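Local coordinates for phosphatidylethanolamine-binding protein (Plasmodium vivax, PDB 2GZQ) that probably binds phosphatidylethanolamine or related phosphate-bearing ligands, as a member of the phosphatidylethanolamine-binding protein family, at residues C120-G128 with V158-R169. Sequence-based numbering, arbitrary orientation.
Sequences CITLLPYVG and VPLYRGEHYITR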
loop_
_atom_site.group_PDB
_atom_site.type_symbol
_atom_site.label_atom_id
_atom_site.label_comp_id
_atom_site.label_asym_id
_atom_site.label_seq_id
_atom_site.Cartn_x
_atom_site.Cartn_y
_atom_site.Cartn_z
ATOM N N CYS A 120 11.172 -2.414 -11.876
ATOM C CA CYS A 120 10.398 -2.870 -10.738
ATOM C C CYS A 120 10.528 -4.361 -10.482
ATOM O O CYS A 120 10.575 -5.172 -11.395
ATOM C CB CYS A 120 8.945 -2.487 -10.932
ATOM S SG CYS A 120 8.684 -0.702 -10.900
ATOM N N ILE A 121 10.572 -4.717 -9.218
ATOM C CA ILE A 121 10.504 -6.092 -8.764
ATOM C C ILE A 121 9.156 -6.237 -8.093
ATOM O O ILE A 121 8.859 -5.538 -7.105
ATOM C CB ILE A 121 11.633 -6.388 -7.770
ATOM C CG1 ILE A 121 12.990 -6.091 -8.377
ATOM C CG2 ILE A 121 11.544 -7.845 -7.323
ATOM C CD1 ILE A 121 14.166 -6.371 -7.467
ATOM N N THR A 122 8.338 -7.150 -8.574
ATOM C CA THR A 122 7.070 -7.448 -7.956
ATOM C C THR A 122 7.240 -8.510 -6.867
ATOM O O THR A 122 7.386 -9.698 -7.149
ATOM C CB THR A 122 6.016 -7.840 -8.999
ATOM O OG1 THR A 122 5.784 -6.708 -9.856
ATOM C CG2 THR A 122 4.715 -8.235 -8.365
ATOM N N LEU A 123 7.314 -8.060 -5.633
ATOM C CA LEU A 123 7.571 -8.948 -4.513
ATOM C C LEU A 123 6.316 -9.740 -4.141
ATOM O O LEU A 123 6.375 -10.887 -3.760
ATOM C CB LEU A 123 8.049 -8.135 -3.311
ATOM C CG LEU A 123 9.375 -7.415 -3.486
ATOM C CD1 LEU A 123 9.607 -6.466 -2.288
ATOM C CD2 LEU A 123 10.507 -8.376 -3.622
ATOM N N LEU A 124 5.152 -9.110 -4.294
ATOM C CA LEU A 124 3.859 -9.784 -4.151
ATOM C C LEU A 124 2.935 -9.263 -5.250
ATOM O O LEU A 124 2.573 -8.076 -5.228
ATOM C CB LEU A 124 3.240 -9.515 -2.778
ATOM C CG LEU A 124 4.043 -10.100 -1.614
ATOM C CD1 LEU A 124 3.534 -9.523 -0.296
ATOM C CD2 LEU A 124 3.939 -11.630 -1.587
ATOM N N PRO A 125 2.518 -10.142 -6.185
ATOM C CA PRO A 125 1.715 -9.614 -7.267
ATOM C C PRO A 125 0.325 -9.212 -6.772
ATOM O O PRO A 125 -0.206 -9.778 -5.810
ATOM C CB PRO A 125 1.637 -10.776 -8.256
ATOM C CG PRO A 125 1.840 -12.006 -7.431
ATOM C CD PRO A 125 2.720 -11.600 -6.291
ATOM N N TYR A 126 -0.262 -8.233 -7.442
ATOM C CA TYR A 126 -1.548 -7.673 -7.056
ATOM C C TYR A 126 -2.619 -8.737 -6.960
ATOM O O TYR A 126 -2.839 -9.488 -7.931
ATOM C CB TYR A 126 -1.970 -6.620 -8.092
ATOM C CG TYR A 126 -3.255 -5.934 -7.721
ATOM C CD1 TYR A 126 -3.257 -4.796 -6.953
ATOM C CD2 TYR A 126 -4.477 -6.447 -8.134
ATOM C CE1 TYR A 126 -4.429 -4.157 -6.625
ATOM C CE2 TYR A 126 -5.675 -5.830 -7.785
ATOM C CZ TYR A 126 -5.643 -4.694 -7.004
ATOM O OH TYR A 126 -6.815 -4.053 -6.616
ATOM N N VAL A 127 -3.349 -8.748 -5.851
ATOM C CA VAL A 127 -4.621 -9.452 -5.767
ATOM C C VAL A 127 -5.612 -8.478 -5.179
ATOM O O VAL A 127 -5.302 -7.759 -4.216
ATOM C CB VAL A 127 -4.522 -10.725 -4.917
ATOM C CG1 VAL A 127 -3.516 -11.693 -5.511
ATOM C CG2 VAL A 127 -4.175 -10.398 -3.471
ATOM N N GLY A 128 -6.788 -8.408 -5.765
ATOM C CA GLY A 128 -7.751 -7.376 -5.364
ATOM C C GLY A 128 -8.345 -7.590 -3.983
ATOM O O GLY A 128 -8.212 -8.672 -3.408
ATOM N N VAL A 158 9.983 -10.001 3.171
ATOM C CA VAL A 158 9.271 -10.060 1.917
ATOM C C VAL A 158 10.230 -10.528 0.819
ATOM O O VAL A 158 10.758 -9.725 0.030
ATOM C CB VAL A 158 8.639 -8.709 1.531
ATOM C CG1 VAL A 158 7.649 -8.930 0.409
ATOM C CG2 VAL A 158 7.939 -8.054 2.706
ATOM N N PRO A 159 10.452 -11.841 0.770
ATOM C CA PRO A 159 11.465 -12.296 -0.167
ATOM C C PRO A 159 11.034 -12.213 -1.608
ATOM O O PRO A 159 9.864 -11.993 -1.907
ATOM C CB PRO A 159 11.696 -13.753 0.238
ATOM C CG PRO A 159 11.164 -13.856 1.620
ATOM C CD PRO A 159 9.954 -12.949 1.588
ATOM N N LEU A 160 11.998 -12.336 -2.487
ATOM C CA LEU A 160 11.661 -12.427 -3.900
ATOM C C LEU A 160 10.603 -13.475 -4.130
ATOM O O LEU A 160 10.585 -14.548 -3.531
ATOM C CB LEU A 160 12.875 -12.729 -4.744
ATOM C CG LEU A 160 14.019 -11.721 -4.669
ATOM C CD1 LEU A 160 15.234 -12.269 -5.335
ATOM C CD2 LEU A 160 13.608 -10.409 -5.279
ATOM N N TYR A 161 9.671 -13.155 -5.003
ATOM C CA TYR A 161 8.448 -13.945 -5.181
ATOM C C TYR A 161 8.724 -15.282 -5.895
ATOM O O TYR A 161 9.412 -15.349 -6.936
ATOM C CB TYR A 161 7.423 -13.163 -5.976
ATOM C CG TYR A 161 6.073 -13.816 -6.092
ATOM C CD1 TYR A 161 5.598 -14.266 -7.295
ATOM C CD2 TYR A 161 5.228 -13.901 -4.995
ATOM C CE1 TYR A 161 4.332 -14.796 -7.416
ATOM C CE2 TYR A 161 3.980 -14.459 -5.092
ATOM C CZ TYR A 161 3.523 -14.899 -6.311
ATOM O OH TYR A 161 2.259 -15.437 -6.473
ATOM N N ARG A 162 8.145 -16.340 -5.357
ATOM C CA ARG A 162 8.238 -17.705 -5.875
ATOM C C ARG A 162 6.861 -18.349 -5.943
ATOM O O ARG A 162 6.739 -19.557 -6.148
ATOM C CB ARG A 162 9.121 -18.560 -4.970
ATOM C CG ARG A 162 10.540 -18.107 -4.893
ATOM C CD ARG A 162 11.343 -19.068 -4.046
ATOM N NE ARG A 162 11.052 -18.879 -2.633
ATOM C CZ ARG A 162 11.259 -19.791 -1.683
ATOM N NH1 ARG A 162 11.772 -20.952 -2.015
ATOM N NH2 ARG A 162 11.003 -19.516 -0.421
ATOM N N GLY A 163 5.829 -17.545 -5.833
ATOM C CA GLY A 163 4.479 -18.060 -5.820
ATOM C C GLY A 163 3.825 -17.985 -4.454
ATOM O O GLY A 163 4.475 -17.780 -3.425
ATOM N N GLU A 164 2.519 -18.194 -4.463
ATOM C CA GLU A 164 1.741 -18.080 -3.254
ATOM C C GLU A 164 2.068 -19.142 -2.215
ATOM O O GLU A 164 1.826 -18.938 -1.022
ATOM C CB GLU A 164 0.260 -18.106 -3.577
ATOM C CG GLU A 164 -0.204 -16.966 -4.465
ATOM C CD GLU A 164 0.012 -15.579 -3.866
ATOM O OE1 GLU A 164 -0.546 -15.296 -2.789
ATOM O OE2 GLU A 164 0.723 -14.753 -4.490
ATOM N N HIS A 165 2.654 -20.267 -2.591
ATOM C CA HIS A 165 2.968 -21.308 -1.619
ATOM C C HIS A 165 4.013 -20.862 -0.617
ATOM O O HIS A 165 4.074 -21.385 0.503
ATOM C CB HIS A 165 3.452 -22.577 -2.321
ATOM C CG HIS A 165 3.914 -23.637 -1.376
ATOM N ND1 HIS A 165 3.036 -24.414 -0.651
ATOM C CD2 HIS A 165 5.160 -24.030 -1.008
ATOM C CE1 HIS A 165 3.720 -25.249 0.114
ATOM N NE2 HIS A 165 5.010 -25.035 -0.083
ATOM N N TYR A 166 4.832 -19.887 -0.979
ATOM C CA TYR A 166 5.995 -19.559 -0.177
ATOM C C TYR A 166 5.785 -18.329 0.696
ATOM O O TYR A 166 6.682 -17.956 1.439
ATOM C CB TYR A 166 7.240 -19.404 -1.059
ATOM C CG TYR A 166 7.657 -20.720 -1.699
ATOM C CD1 TYR A 166 7.343 -20.974 -3.026
ATOM C CD2 TYR A 166 8.321 -21.693 -0.981
ATOM C CE1 TYR A 166 7.700 -22.156 -3.624
ATOM C CE2 TYR A 166 8.692 -22.889 -1.584
ATOM C CZ TYR A 166 8.362 -23.106 -2.900
ATOM O OH TYR A 166 8.713 -24.296 -3.514
ATOM N N ILE A 167 4.616 -17.704 0.608
ATOM C CA ILE A 167 4.277 -16.535 1.389
ATOM C C ILE A 167 2.848 -16.632 1.881
ATOM O O ILE A 167 2.095 -17.498 1.457
ATOM C CB ILE A 167 4.516 -15.210 0.578
ATOM C CG1 ILE A 167 3.778 -15.193 -0.757
ATOM C CG2 ILE A 167 5.997 -15.008 0.354
ATOM C CD1 ILE A 167 2.306 -14.888 -0.684
ATOM N N THR A 168 2.468 -15.746 2.786
ATOM C CA THR A 168 1.068 -15.586 3.137
ATOM C C THR A 168 0.738 -14.105 3.086
ATOM O O THR A 168 1.555 -13.267 3.427
ATOM C CB THR A 168 0.699 -16.168 4.503
ATOM O OG1 THR A 168 -0.711 -15.955 4.710
ATOM C CG2 THR A 168 1.511 -15.585 5.628
ATOM N N ARG A 169 -0.461 -13.758 2.636
ATOM C CA ARG A 169 -0.848 -12.356 2.635
ATOM C C ARG A 169 -1.457 -11.903 3.955
ATOM O O ARG A 169 -1.566 -10.718 4.199
ATOM C CB ARG A 169 -1.741 -12.073 1.434
ATOM C CG ARG A 169 -0.978 -12.276 0.145
ATOM C CD ARG A 169 -1.866 -12.410 -1.066
ATOM N NE ARG A 169 -1.061 -12.574 -2.276
ATOM C CZ ARG A 169 -0.628 -11.580 -3.040
ATOM N NH1 ARG A 169 -0.936 -10.312 -2.772
ATOM N NH2 ARG A 169 0.125 -11.858 -4.092
HETATM O O HOH W 1 9.948 -10.699 -6.426
HETATM O O HOH W 2 7.045 -13.121 -2.245
#
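Over one face of the Y161 ring lies P125, its CD 3.5 Å from the ring centroid and 18° off the normal, which meets the definition of a CH-pi contact; the backbone N of G163 sits above the opposite face, and water 2 reaches the ring edge in plane. CG of Y161 is anti to the backbone N (chi1 -174°), which carries the ring across to P125, one face turned to its CD. The second flat group, the R169 guanidinium, carries V127 CG1 over its centre on one face, while P125 CG and the E164 carboxylate lie at its edge. That carboxylate is gripped side-on: R169 NE meets E164 OE1 at 2.8 Å in a salt bridge, R169 NH2 meets E164 OE2 at 3.0 Å, and both bonds lie almost in the guanidinium plane. E164 OE2 takes a further hydrogen bond through its anti lone pair, from Y161 OH at 2.6 Å. Across the contact, R169 NH2 donates to P125 O at 2.7 Å, on a lone pair in the carbonyl plane but 23° out of the guanidinium plane; NH1 adds a weak bond to the same oxygen and also binds V100 O of strand 99-107. Apolar packing continues where L124 CD2 approaches I167 CG1 (3.7 Å) and L123 CB approaches V158 CG1 (3.8 Å). Water 1 bridges T122 O and Y161 N; water 2 bridges L123 O and P159 O. The loop before helix 171-174 is thus joined to edge strand 121-124, bulged at L123 and L124 opposite A103, largely through side chains and water. With the E164 carboxylate side-on at its edge, the charge of buried R169 is probably balanced, and the bond from Y161 OH to the shared E164 OE2 probably restrains the rotation of the hydroxyl.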